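Local coordinates for protein dipeptide Epimerase (Enterococcus faecalis V583, PDB 3JW7) that belongs to the mandelate racemase/muconate lactonizing enzyme family, pairing a magnesium-binding barrel domain of the enolase type with a smaller N-terminal domain, at residues 190-195 with 214-219; 29-34 with 295-300; 285-290 with 313-318. All blocks are in the same frame, centred on the assembly; numbering follows the deposited sequence.

Contact 1. Residues 190-195 with 214-219; sequences ANQAWT and VEQPVK. With MG (magnesium ion), chain L; TYR (tyrosine), chain J.
The indole of Trp194 meets both Pro217 and Val214 at a slant: CE3 of Trp194 lies 3.8 Å from Pro217 CB, and CZ3 lies 4.1 Å from Val214 CG1. One face of the ring is occupied from within its own segment by Ala190 CB, 3.7 Å above the plane and over the centre, while NE1 finds its partner in Asp169. The amides of Gln192 and Gln216 stand nearly perpendicular (86°) and leave the touching to their aliphatic parts, CG of Gln192 being 3.6 Å from CG of Gln216; Gln192 OE1 accepts from Arg220 N. A bend at chi2 (69°) folds the Gln216 amide back, so that NE2, in the amide plane, donates to Val218 O; Ser242 OG and Asp240 N also bond to this group and fix its rotation. Backbone bonds join the segments: a type I' turn from Ala190 to Ala193 delivers Gln192 N to Gln216 O at 2.8 Å, and Trp194 N reaches Pro217 O at 2.9 Å. From within the turn, Asn191 ND2 donates to OXT of the bound tyrosine at 3.0 Å, Lys161 holding OD1. Glu215 OE2 binds the magnesium ion at 2.3 Å, with the tyrosine OXT, a water, Asp189 and Asp240 as further ligands, while Lys159 pairs with OE1. Acidic metal ligands at the C-terminal ends of three successive barrel strands are characteristic of the enolase-superfamily site.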
# COMPACT_ATOMS: atom_id res chain seq x y z
N ALA A 190 9.09 10.72 -4.73
CA ALA A 190 10.13 10.69 -5.75
C ALA A 190 10.54 9.29 -6.18
O ALA A 190 11.32 9.14 -7.12
CB ALA A 190 11.35 11.46 -5.25
N ASN A 191 10.01 8.28 -5.50
CA ASN A 191 10.34 6.89 -5.80
C ASN A 191 11.83 6.64 -6.05
O ASN A 191 12.21 6.09 -7.10
CB ASN A 191 9.49 6.38 -6.97
CG ASN A 191 8.06 6.05 -6.57
OD1 ASN A 191 7.11 6.71 -7.00
ND2 ASN A 191 7.89 5.03 -5.73
N GLN A 192 12.65 7.05 -5.09
CA GLN A 192 14.10 6.85 -5.11
C GLN A 192 14.90 7.61 -6.17
O GLN A 192 16.09 7.34 -6.34
CB GLN A 192 14.41 5.36 -5.29
CG GLN A 192 13.60 4.42 -4.42
CD GLN A 192 13.85 2.97 -4.79
OE1 GLN A 192 14.97 2.47 -4.66
NE2 GLN A 192 12.82 2.29 -5.27
N ALA A 193 14.26 8.55 -6.85
CA ALA A 193 14.90 9.28 -7.94
C ALA A 193 15.99 10.31 -7.67
O ALA A 193 16.84 10.55 -8.53
CB ALA A 193 13.82 9.94 -8.80
N TRP A 194 15.99 10.93 -6.49
CA TRP A 194 16.97 11.96 -6.19
C TRP A 194 18.18 11.57 -5.35
O TRP A 194 18.11 10.67 -4.52
CB TRP A 194 16.30 13.13 -5.46
CG TRP A 194 15.10 13.71 -6.12
CD1 TRP A 194 14.88 13.86 -7.46
CD2 TRP A 194 13.97 14.29 -5.46
NE1 TRP A 194 13.68 14.51 -7.67
CE2 TRP A 194 13.10 14.78 -6.46
CE3 TRP A 194 13.61 14.44 -4.11
CZ2 TRP A 194 11.89 15.41 -6.15
CZ3 TRP A 194 12.41 15.07 -3.81
CH2 TRP A 194 11.56 15.54 -4.83
N THR A 195 19.28 12.27 -5.57
CA THR A 195 20.48 12.04 -4.77
C THR A 195 20.14 12.77 -3.47
O THR A 195 19.26 13.64 -3.45
CB THR A 195 21.72 12.70 -5.40
OG1 THR A 195 21.53 14.11 -5.49
CG2 THR A 195 21.99 12.12 -6.78
N VAL A 214 7.47 14.13 2.05
CA VAL A 214 8.12 13.62 0.86
C VAL A 214 8.44 12.15 1.09
O VAL A 214 9.07 11.79 2.09
CB VAL A 214 9.43 14.37 0.54
CG1 VAL A 214 10.05 13.79 -0.73
CG2 VAL A 214 9.14 15.87 0.36
N GLU A 215 7.99 11.31 0.17
CA GLU A 215 8.21 9.87 0.23
C GLU A 215 9.46 9.43 -0.52
O GLU A 215 9.73 9.91 -1.63
CB GLU A 215 7.02 9.15 -0.40
CG GLU A 215 6.12 8.44 0.57
CD GLU A 215 5.01 7.69 -0.15
OE1 GLU A 215 4.01 8.32 -0.53
OE2 GLU A 215 5.15 6.46 -0.34
N GLN A 216 10.21 8.52 0.11
CA GLN A 216 11.42 7.91 -0.45
C GLN A 216 12.15 8.74 -1.51
O GLN A 216 12.16 8.38 -2.68
CB GLN A 216 11.05 6.55 -1.04
CG GLN A 216 12.22 5.62 -1.30
CD GLN A 216 12.85 5.11 -0.02
OE1 GLN A 216 12.15 4.74 0.93
NE2 GLN A 216 14.17 5.08 0.01
N PRO A 217 12.78 9.84 -1.10
CA PRO A 217 13.50 10.69 -2.06
C PRO A 217 14.75 10.06 -2.68
O PRO A 217 15.11 10.38 -3.82
CB PRO A 217 13.82 11.94 -1.25
CG PRO A 217 13.95 11.42 0.14
CD PRO A 217 12.79 10.45 0.24
N VAL A 218 15.38 9.14 -1.95
CA VAL A 218 16.60 8.49 -2.40
C VAL A 218 16.51 6.97 -2.60
O VAL A 218 15.52 6.34 -2.23
CB VAL A 218 17.76 8.79 -1.42
CG1 VAL A 218 17.89 10.29 -1.21
CG2 VAL A 218 17.50 8.10 -0.08
N LYS A 219 17.56 6.41 -3.18
CA LYS A 219 17.63 4.97 -3.43
C LYS A 219 17.33 4.19 -2.15
O LYS A 219 17.80 4.55 -1.07
CB LYS A 219 19.01 4.58 -3.97
CG LYS A 219 19.35 5.21 -5.31
CD LYS A 219 18.37 4.79 -6.40
CE LYS A 219 18.79 5.35 -7.76
NZ LYS A 219 17.95 4.84 -8.88
MG MG L . 5.82 5.50 -2.35
N TYR J . 2.17 2.89 -5.12
CA TYR J . 3.62 2.83 -5.04
C TYR J . 4.19 3.86 -4.07
O TYR J . 3.53 4.11 -3.03
CB TYR J . 4.22 3.04 -6.44
CG TYR J . 3.86 1.97 -7.46
CD1 TYR J . 3.53 2.32 -8.76
CD2 TYR J . 3.88 0.61 -7.13
CE1 TYR J . 3.24 1.35 -9.73
CE2 TYR J . 3.60 -0.37 -8.09
CZ TYR J . 3.28 0.01 -9.39
OH TYR J . 3.02 -0.93 -10.36
OXT TYR J . 5.29 4.38 -4.34
O HOH W 1 19.56 8.39 -4.35
O HOH W 2 8.20 5.99 -2.50

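Contact 2. Residues 29-34 with 295-300; sequences ADSAIV and EETTIG. With TYR (tyrosine), chain J.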
# COMPACT_ATOMS: atom_id res chain seq x y z
N ALA A 29 -3.26 -4.16 -14.28
CA ALA A 29 -3.13 -4.69 -12.93
C ALA A 29 -3.25 -6.20 -13.04
O ALA A 29 -4.33 -6.74 -13.31
CB ALA A 29 -4.24 -4.13 -12.04
N ASP A 30 -2.13 -6.89 -12.87
CA ASP A 30 -2.13 -8.34 -12.96
C ASP A 30 -1.78 -8.89 -11.58
O ASP A 30 -0.68 -8.68 -11.07
CB ASP A 30 -1.13 -8.80 -14.02
CG ASP A 30 -1.44 -8.21 -15.38
OD1 ASP A 30 -2.56 -7.72 -15.58
OD2 ASP A 30 -0.55 -8.23 -16.27
N SER A 31 -2.73 -9.59 -10.99
CA SER A 31 -2.54 -10.14 -9.66
C SER A 31 -3.00 -11.58 -9.56
O SER A 31 -3.57 -12.13 -10.50
CB SER A 31 -3.31 -9.30 -8.65
OG SER A 31 -4.69 -9.34 -8.94
N ALA A 32 -2.74 -12.17 -8.40
CA ALA A 32 -3.14 -13.53 -8.12
C ALA A 32 -4.28 -13.44 -7.12
O ALA A 32 -4.12 -12.84 -6.05
CB ALA A 32 -1.97 -14.31 -7.51
N ILE A 33 -5.43 -14.00 -7.46
CA ILE A 33 -6.55 -13.97 -6.55
C ILE A 33 -6.68 -15.33 -5.90
O ILE A 33 -6.74 -16.36 -6.58
CB ILE A 33 -7.86 -13.57 -7.28
CG1 ILE A 33 -7.76 -12.10 -7.70
CG2 ILE A 33 -9.06 -13.77 -6.35
CD1 ILE A 33 -8.96 -11.59 -8.47
N VAL A 34 -6.69 -15.32 -4.57
CA VAL A 34 -6.78 -16.54 -3.80
C VAL A 34 -8.12 -16.66 -3.10
O VAL A 34 -8.69 -15.68 -2.64
CB VAL A 34 -5.65 -16.60 -2.72
CG1 VAL A 34 -5.93 -17.70 -1.72
CG2 VAL A 34 -4.31 -16.84 -3.40
N GLU A 295 -0.72 -2.80 -8.96
CA GLU A 295 -1.09 -4.14 -9.40
C GLU A 295 -2.22 -4.80 -8.61
O GLU A 295 -2.85 -5.75 -9.08
CB GLU A 295 0.11 -5.09 -9.35
CG GLU A 295 1.10 -4.92 -10.48
CD GLU A 295 2.14 -3.86 -10.21
OE1 GLU A 295 2.03 -3.14 -9.20
OE2 GLU A 295 3.09 -3.75 -11.02
N GLU A 296 -2.48 -4.31 -7.40
CA GLU A 296 -3.54 -4.93 -6.62
C GLU A 296 -4.90 -4.32 -6.90
O GLU A 296 -5.00 -3.24 -7.50
CB GLU A 296 -3.21 -4.92 -5.12
CG GLU A 296 -2.87 -3.60 -4.50
CD GLU A 296 -2.23 -3.79 -3.14
OE1 GLU A 296 -2.75 -4.59 -2.34
OE2 GLU A 296 -1.20 -3.14 -2.86
N THR A 297 -5.94 -5.01 -6.48
CA THR A 297 -7.29 -4.56 -6.74
C THR A 297 -8.20 -4.60 -5.52
O THR A 297 -7.73 -4.42 -4.40
CB THR A 297 -7.91 -5.40 -7.90
OG1 THR A 297 -8.04 -6.77 -7.50
CG2 THR A 297 -7.00 -5.34 -9.13
N THR A 298 -9.48 -4.83 -5.75
CA THR A 298 -10.47 -4.85 -4.68
C THR A 298 -10.06 -5.55 -3.39
O THR A 298 -10.16 -4.99 -2.30
CB THR A 298 -11.78 -5.49 -5.17
OG1 THR A 298 -12.13 -4.94 -6.45
CG2 THR A 298 -12.92 -5.20 -4.19
N ILE A 299 -9.60 -6.79 -3.49
CA ILE A 299 -9.22 -7.54 -2.30
C ILE A 299 -8.09 -6.91 -1.51
O ILE A 299 -8.22 -6.68 -0.30
CB ILE A 299 -8.87 -8.99 -2.67
CG1 ILE A 299 -10.10 -9.67 -3.27
CG2 ILE A 299 -8.42 -9.77 -1.44
CD1 ILE A 299 -9.81 -10.99 -3.98
N GLY A 300 -6.97 -6.64 -2.17
CA GLY A 300 -5.83 -6.05 -1.48
C GLY A 300 -6.16 -4.72 -0.84
O GLY A 300 -5.80 -4.46 0.31
N TYR J . 2.17 2.89 -5.12
CA TYR J . 3.62 2.83 -5.04
C TYR J . 4.19 3.86 -4.07
O TYR J . 3.53 4.11 -3.03
CB TYR J . 4.22 3.04 -6.44
CG TYR J . 3.86 1.97 -7.46
CD1 TYR J . 3.53 2.32 -8.76
CD2 TYR J . 3.88 0.61 -7.13
CE1 TYR J . 3.24 1.35 -9.73
CE2 TYR J . 3.60 -0.37 -8.09
CZ TYR J . 3.28 0.01 -9.39
OH TYR J . 3.02 -0.93 -10.36
OXT TYR J . 5.29 4.38 -4.34
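Ala29 opens the contact with its methyl group, CB lying 3.6 Å from Glu295 O and 4.2 Å from Thr297 CG2. The Glu295 side chain turns away from the strand: a bend at chi2 (87°) swings its carboxylate to the bound tyrosine, whose OH donates to Glu295 OE1 at 2.7 Å. Asp30 starts its side chain away from residues 295-300, and OD1 bonds Ser28 OG, but its carbonyl oxygen comes 4.1 Å from Glu295 CB. Ser31 CB then packs 3.6 Å from the same Glu295 O that Ala29 meets. This oxygen is buried by the contact and has no hydrogen-bond partner in the model, its neighbours here being the two CB atoms. The touching parts, residues 29-33 and 295-299, run 38° apart end to end and belong to different parts of an enolase-type architecture: strand 24-38 is the central strand of the N-terminal domain's antiparallel sheet, and residues 295-300 lead into helix 298-310 of the barrel. Ser31 OG, placed between backbone N and carbonyl carbon (chi1 61°), does not bond to Thr297 OG1, 4.5 Å away; instead both hydroxyls bond to Glu47 OE2. The other oxygen of Glu47, OE1, takes Gly300 N in the first helical turn, where the N-terminal end of the helix would probably favour its negative charge. At Ile33 the contact becomes purely apolar: CG2 of Ile33 lies 3.7 Å from CD1 of Ile299, the two side chains crossing at a slant, with Pro329 also touching Ile33 and Tyr45 touching Ile299.

Contact 3. Residues 285-290 with 313-318; sequences GIECMI and NITRAD. With ILE (isoleucine), chain I.
Thr315 OG1 donates to Glu287 OE1 at 2.6 Å, arriving from above the carboxylate plane, 41° out of it. Nearby, Asn313 ND2 gives a nearly straight bond (169°) to a lone pair of Ile286 O at 2.9 Å. These bonds pin the start of parallel neighbours in the barrel sheet, strands 287-290 and 314-317, the ends of a beta-alpha-beta unit connected by helix 298-310. Cys288 N to Asn313 O, Ile290 N to Arg316 O and Asp318 N to Ile290 O hydrogen-bond the strands in parallel. A beta bulge at Thr315 shifts the register: Cys288 pairs with Ile314, but Met289 with Arg316. Arg316 NH1 lies 3.7 Å from Glu287 OE1, a long salt bridge of charges alone, the oxygen being well out of the guanidinium plane; a water at that group's edge links NH1 to Thr315 OG1, and NE pairs with Glu212. On the same face as Arg316, CG of Met289 packs 3.5 Å from Arg316 CB. On the other, Ile290 CG2 lies 3.5 Å from Ala317 CB. Met289, extended until a turn at chi3 (88°), brings CE 3.8 Å from Asp318 CB, and beyond it the bound isoleucine N donates to Asp318 OD2 at 2.8 Å.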
# COMPACT_ATOMS: atom_id res chain seq x y z
N GLY A 285 7.26 6.25 18.14
CA GLY A 285 6.77 7.60 17.88
C GLY A 285 6.75 7.96 16.41
O GLY A 285 6.82 9.14 16.03
N ILE A 286 6.66 6.94 15.56
CA ILE A 286 6.62 7.11 14.12
C ILE A 286 5.23 6.73 13.61
O ILE A 286 4.76 5.62 13.85
CB ILE A 286 7.67 6.23 13.42
CG1 ILE A 286 9.08 6.69 13.81
CG2 ILE A 286 7.49 6.26 11.91
CD1 ILE A 286 10.18 5.78 13.30
N GLU A 287 4.57 7.64 12.91
CA GLU A 287 3.26 7.35 12.36
C GLU A 287 3.42 6.58 11.06
O GLU A 287 4.47 6.63 10.42
CB GLU A 287 2.48 8.65 12.11
CG GLU A 287 1.84 9.23 13.36
CD GLU A 287 1.17 10.58 13.11
OE1 GLU A 287 0.76 10.83 11.96
OE2 GLU A 287 1.04 11.37 14.07
N CYS A 288 2.37 5.85 10.66
CA CYS A 288 2.43 5.07 9.43
C CYS A 288 1.32 5.43 8.45
O CYS A 288 0.23 5.87 8.83
CB CYS A 288 2.34 3.57 9.73
SG CYS A 288 3.70 2.86 10.70
N MET A 289 1.63 5.25 7.16
CA MET A 289 0.66 5.48 6.10
C MET A 289 0.50 4.16 5.38
O MET A 289 1.49 3.52 5.02
CB MET A 289 1.15 6.52 5.09
CG MET A 289 0.18 6.66 3.92
SD MET A 289 0.54 8.00 2.75
CE MET A 289 1.62 7.17 1.63
N ILE A 290 -0.74 3.73 5.20
CA ILE A 290 -1.01 2.48 4.50
C ILE A 290 -0.99 2.83 3.00
O ILE A 290 -1.59 3.82 2.58
CB ILE A 290 -2.39 1.91 4.94
CG1 ILE A 290 -2.60 0.51 4.36
CG2 ILE A 290 -3.52 2.85 4.53
CD1 ILE A 290 -1.62 -0.49 4.87
N ASN A 313 -2.44 4.32 14.92
CA ASN A 313 -1.18 4.85 14.42
C ASN A 313 -1.03 4.91 12.90
O ASN A 313 -0.08 5.50 12.40
CB ASN A 313 0.01 4.10 15.03
CG ASN A 313 1.32 4.82 14.81
OD1 ASN A 313 1.51 5.94 15.29
ND2 ASN A 313 2.23 4.20 14.06
N ILE A 314 -1.94 4.27 12.18
CA ILE A 314 -1.91 4.35 10.71
C ILE A 314 -2.80 5.58 10.49
O ILE A 314 -4.02 5.49 10.44
CB ILE A 314 -2.52 3.08 10.06
CG1 ILE A 314 -1.61 1.88 10.38
CG2 ILE A 314 -2.64 3.27 8.55
CD1 ILE A 314 -2.07 0.55 9.80
N THR A 315 -2.15 6.73 10.39
CA THR A 315 -2.84 8.01 10.27
C THR A 315 -3.07 8.57 8.88
O THR A 315 -3.77 9.57 8.72
CB THR A 315 -2.10 9.06 11.10
OG1 THR A 315 -0.80 9.27 10.54
CG2 THR A 315 -1.95 8.58 12.53
N ARG A 316 -2.45 7.95 7.88
CA ARG A 316 -2.61 8.41 6.51
C ARG A 316 -2.92 7.20 5.65
O ARG A 316 -2.62 6.08 6.03
CB ARG A 316 -1.33 9.07 6.00
CG ARG A 316 -0.97 10.38 6.68
CD ARG A 316 0.30 10.96 6.06
NE ARG A 316 0.66 12.26 6.62
CZ ARG A 316 1.35 12.44 7.74
NH1 ARG A 316 1.77 11.40 8.45
NH2 ARG A 316 1.63 13.67 8.15
N ALA A 317 -3.53 7.44 4.50
CA ALA A 317 -3.85 6.35 3.59
C ALA A 317 -3.73 6.75 2.14
O ALA A 317 -4.18 7.82 1.72
CB ALA A 317 -5.26 5.82 3.87
N ASP A 318 -3.10 5.87 1.37
CA ASP A 318 -2.91 6.04 -0.05
C ASP A 318 -3.41 4.73 -0.63
O ASP A 318 -2.62 3.85 -0.97
CB ASP A 318 -1.42 6.25 -0.38
CG ASP A 318 -1.15 6.24 -1.88
OD1 ASP A 318 -1.95 6.84 -2.64
OD2 ASP A 318 -0.14 5.64 -2.30
N ILE I . -0.70 5.11 -4.97
CA ILE I . -0.02 3.86 -5.44
C ILE I . 1.49 4.00 -5.40
O ILE I . 2.03 5.09 -5.61
CB ILE I . -0.42 3.49 -6.89
CG1 ILE I . -0.21 4.70 -7.80
CG2 ILE I . -1.85 2.96 -6.93
CD1 ILE I . -0.23 4.38 -9.29
O HOH W 3 1.13 8.72 8.52

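From the N terminus, contact 2 opens first, at 29-34 in the N-terminal domain, and closes only at 295-300, spanning 260 intervening residues and tying that domain to the barrel. Contact 1 lies wholly within this loop, closing a short one of 18 residues between neighbouring barrel strands. Contact 3 opens inside the long loop at 285-290 and closes beyond it at 313-318, so it crosses contact 2 and follows contact 1 in series. Contacts 1 and 3 both reach the barrel sheet and touch, Glu215 OE1 lying 3.4 Å from Met289 CE. Contacts 1 and 2 do not touch, their nearest atoms being about 11 Å apart, yet both reach the bound tyrosine.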